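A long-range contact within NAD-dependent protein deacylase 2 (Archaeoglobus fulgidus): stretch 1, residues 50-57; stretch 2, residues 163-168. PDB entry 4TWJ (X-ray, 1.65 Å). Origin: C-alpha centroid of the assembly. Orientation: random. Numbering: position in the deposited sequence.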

# COMPACT_ATOMS: atom_id res chain seq x y z
N VAL A 50 -7.85 15.02 -10.12
CA VAL A 50 -8.43 14.13 -9.12
C VAL A 50 -7.54 13.91 -7.90
O VAL A 50 -8.02 13.96 -6.77
CB VAL A 50 -8.76 12.76 -9.73
N ALA A 51 -6.25 13.67 -8.12
CA ALA A 51 -5.40 13.11 -7.06
C ALA A 51 -4.04 13.80 -6.86
O ALA A 51 -3.13 13.21 -6.27
CB ALA A 51 -5.19 11.62 -7.32
N SER A 52 -3.91 15.05 -7.31
CA SER A 52 -2.68 15.82 -7.14
C SER A 52 -2.89 17.04 -6.25
O SER A 52 -4.03 17.50 -6.08
CB SER A 52 -2.13 16.27 -8.50
OG SER A 52 -2.88 17.35 -9.03
N ILE A 53 -1.81 17.55 -5.69
CA ILE A 53 -1.88 18.72 -4.80
C ILE A 53 -2.30 19.98 -5.56
O ILE A 53 -3.08 20.78 -5.04
CB ILE A 53 -0.56 18.94 -4.01
CG1 ILE A 53 -0.73 20.07 -2.98
CG2 ILE A 53 0.61 19.24 -4.93
CD1 ILE A 53 -1.80 19.79 -1.94
N SER A 54 -1.82 20.15 -6.79
CA SER A 54 -2.26 21.28 -7.61
C SER A 54 -3.76 21.17 -7.92
O SER A 54 -4.48 22.17 -7.90
CB SER A 54 -1.44 21.38 -8.91
OG SER A 54 -1.53 20.19 -9.67
N GLY A 55 -4.22 19.95 -8.18
CA GLY A 55 -5.65 19.70 -8.41
C GLY A 55 -6.48 20.01 -7.18
O GLY A 55 -7.52 20.67 -7.26
N PHE A 56 -6.02 19.54 -6.02
CA PHE A 56 -6.72 19.79 -4.76
C PHE A 56 -6.82 21.28 -4.44
O PHE A 56 -7.85 21.74 -3.96
CB PHE A 56 -6.04 19.05 -3.60
CG PHE A 56 -6.80 19.13 -2.32
CD1 PHE A 56 -7.79 18.20 -2.02
CD2 PHE A 56 -6.56 20.15 -1.41
CE1 PHE A 56 -8.51 18.28 -0.85
CE2 PHE A 56 -7.28 20.24 -0.23
CZ PHE A 56 -8.26 19.30 0.05
N LYS A 57 -5.74 22.02 -4.70
CA LYS A 57 -5.73 23.46 -4.42
C LYS A 57 -6.65 24.24 -5.36
O LYS A 57 -7.20 25.27 -4.98
CB LYS A 57 -4.30 24.02 -4.50
CG LYS A 57 -3.42 23.57 -3.34
CD LYS A 57 -1.95 23.89 -3.55
CE LYS A 57 -1.62 25.35 -3.31
NZ LYS A 57 -0.15 25.54 -3.20
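Stretch 2 163-168: VLFGEP

Stretch 2 is an irregular segment with no helix or strand of its own, and it docks where stretch 1 breaks from one helix into the next. Ser52 stands in that break, at the N-cap position of the helix that runs from Ile53 onward, with an extended backbone (phi/psi -116/159°). Phe165 lies against it, at the -56/136° of the second position of a turn, and the two CA atoms, Ser52 CA and Phe165 CA, are 4.2 Å apart. The pairing is a single beta bridge. Phe165 supplies both of its backbone polar groups: its N donates to Ala51 O at 2.9 Å, and its O accepts from Ile53 N, also at 2.9 Å. One residue thus serves the residues before and after Ser52, meeting a carbonyl and an amide that flank Ser52. This is the pattern of a parallel bridge, and the two chains run in broadly the same direction through it. Between these bonds Ser52 CA approaches Phe165 O to 3.3 Å, a CA-H...O contact.

The bridge residue is itself part of a type II turn that runs from Leu164 to Glu167. The turn, closed by Glu167 N to Leu164 O at 3.1 Å, bends the chain back, and Glu167 OE2 reinforces the loop by accepting from Leu164 N at 2.9 Å. Gly166 has phi/psi of 92/-2°, a conformation that by itself calls for glycine; an ideal CB there would also lie only 3.2 Å from Ile53 CG2, so the turn and the packing favor the same residue.

Ser52 also caps the helix that follows: OG, in the p rotamer, accepts from Gly55 N at 3.0 Å, while Ser52 O accepts from Phe56 N at 2.9 Å. The CA-to-CB bond of Ser52 points away from stretch 2, yet its CB still comes within 4.0 Å of Phe165 CB.

Leu164 is the main apolar contact. Its CA-to-CB bond points toward stretch 1, and Leu164 CB sits 3.5 Å from Ala51 O and 3.7 Å from Ile53 N, while Leu164 CD1 reaches Phe56 CB at 3.8 Å and Ile53 CD1 at 4.4 Å. The m, t rotamer carries that methyl to the first turn of the helix, where Ile53 and Phe56 are three residues apart. Ile53 also packs against the far end of the turn, with its CB 3.7 Å from Glu167 CG. The CA-to-CB bond of Phe165 points sideways; its CD2 lies 4.2 Å from Ala51 CB, and Ala51 O sits at the ring edge. The rule is compact: a capped helix start, one bridging residue, and a leucine just before it that packs on the first turn.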

# COMPACT_ATOMS: atom_id res chain seq x y z
N VAL A 163 -0.62 11.53 1.01
CA VAL A 163 0.31 12.12 0.06
C VAL A 163 -0.36 12.11 -1.31
O VAL A 163 -0.59 11.05 -1.88
CB VAL A 163 1.63 11.32 -0.01
CG1 VAL A 163 2.58 11.94 -1.03
CG2 VAL A 163 2.29 11.26 1.36
N LEU A 164 -0.69 13.29 -1.82
CA LEU A 164 -1.22 13.41 -3.18
C LEU A 164 -0.06 13.49 -4.15
O LEU A 164 1.07 13.79 -3.76
CB LEU A 164 -2.08 14.67 -3.31
CG LEU A 164 -3.29 14.73 -2.39
CD1 LEU A 164 -4.04 16.04 -2.59
CD2 LEU A 164 -4.20 13.54 -2.62
N PHE A 165 -0.33 13.23 -5.42
CA PHE A 165 0.70 13.41 -6.45
C PHE A 165 1.22 14.85 -6.39
O PHE A 165 0.45 15.79 -6.22
CB PHE A 165 0.16 13.06 -7.84
CG PHE A 165 0.06 11.58 -8.08
CD1 PHE A 165 1.14 10.86 -8.56
CD2 PHE A 165 -1.12 10.89 -7.79
CE1 PHE A 165 1.06 9.50 -8.77
CE2 PHE A 165 -1.21 9.53 -8.01
CZ PHE A 165 -0.12 8.82 -8.49
N GLY A 166 2.54 14.99 -6.47
CA GLY A 166 3.19 16.29 -6.37
C GLY A 166 3.62 16.69 -4.97
O GLY A 166 4.23 17.75 -4.80
N GLU A 167 3.33 15.85 -3.97
CA GLU A 167 3.77 16.09 -2.60
C GLU A 167 4.91 15.15 -2.22
O GLU A 167 4.96 14.02 -2.69
CB GLU A 167 2.62 15.87 -1.61
CG GLU A 167 1.45 16.81 -1.80
CD GLU A 167 0.51 16.80 -0.62
OE1 GLU A 167 0.56 17.75 0.20
OE2 GLU A 167 -0.27 15.84 -0.49
N PRO A 168 5.81 15.61 -1.33
CA PRO A 168 6.83 14.71 -0.81
C PRO A 168 6.24 13.73 0.20
O PRO A 168 5.18 13.99 0.77
CB PRO A 168 7.82 15.66 -0.13
CG PRO A 168 6.97 16.79 0.33
CD PRO A 168 5.90 16.95 -0.72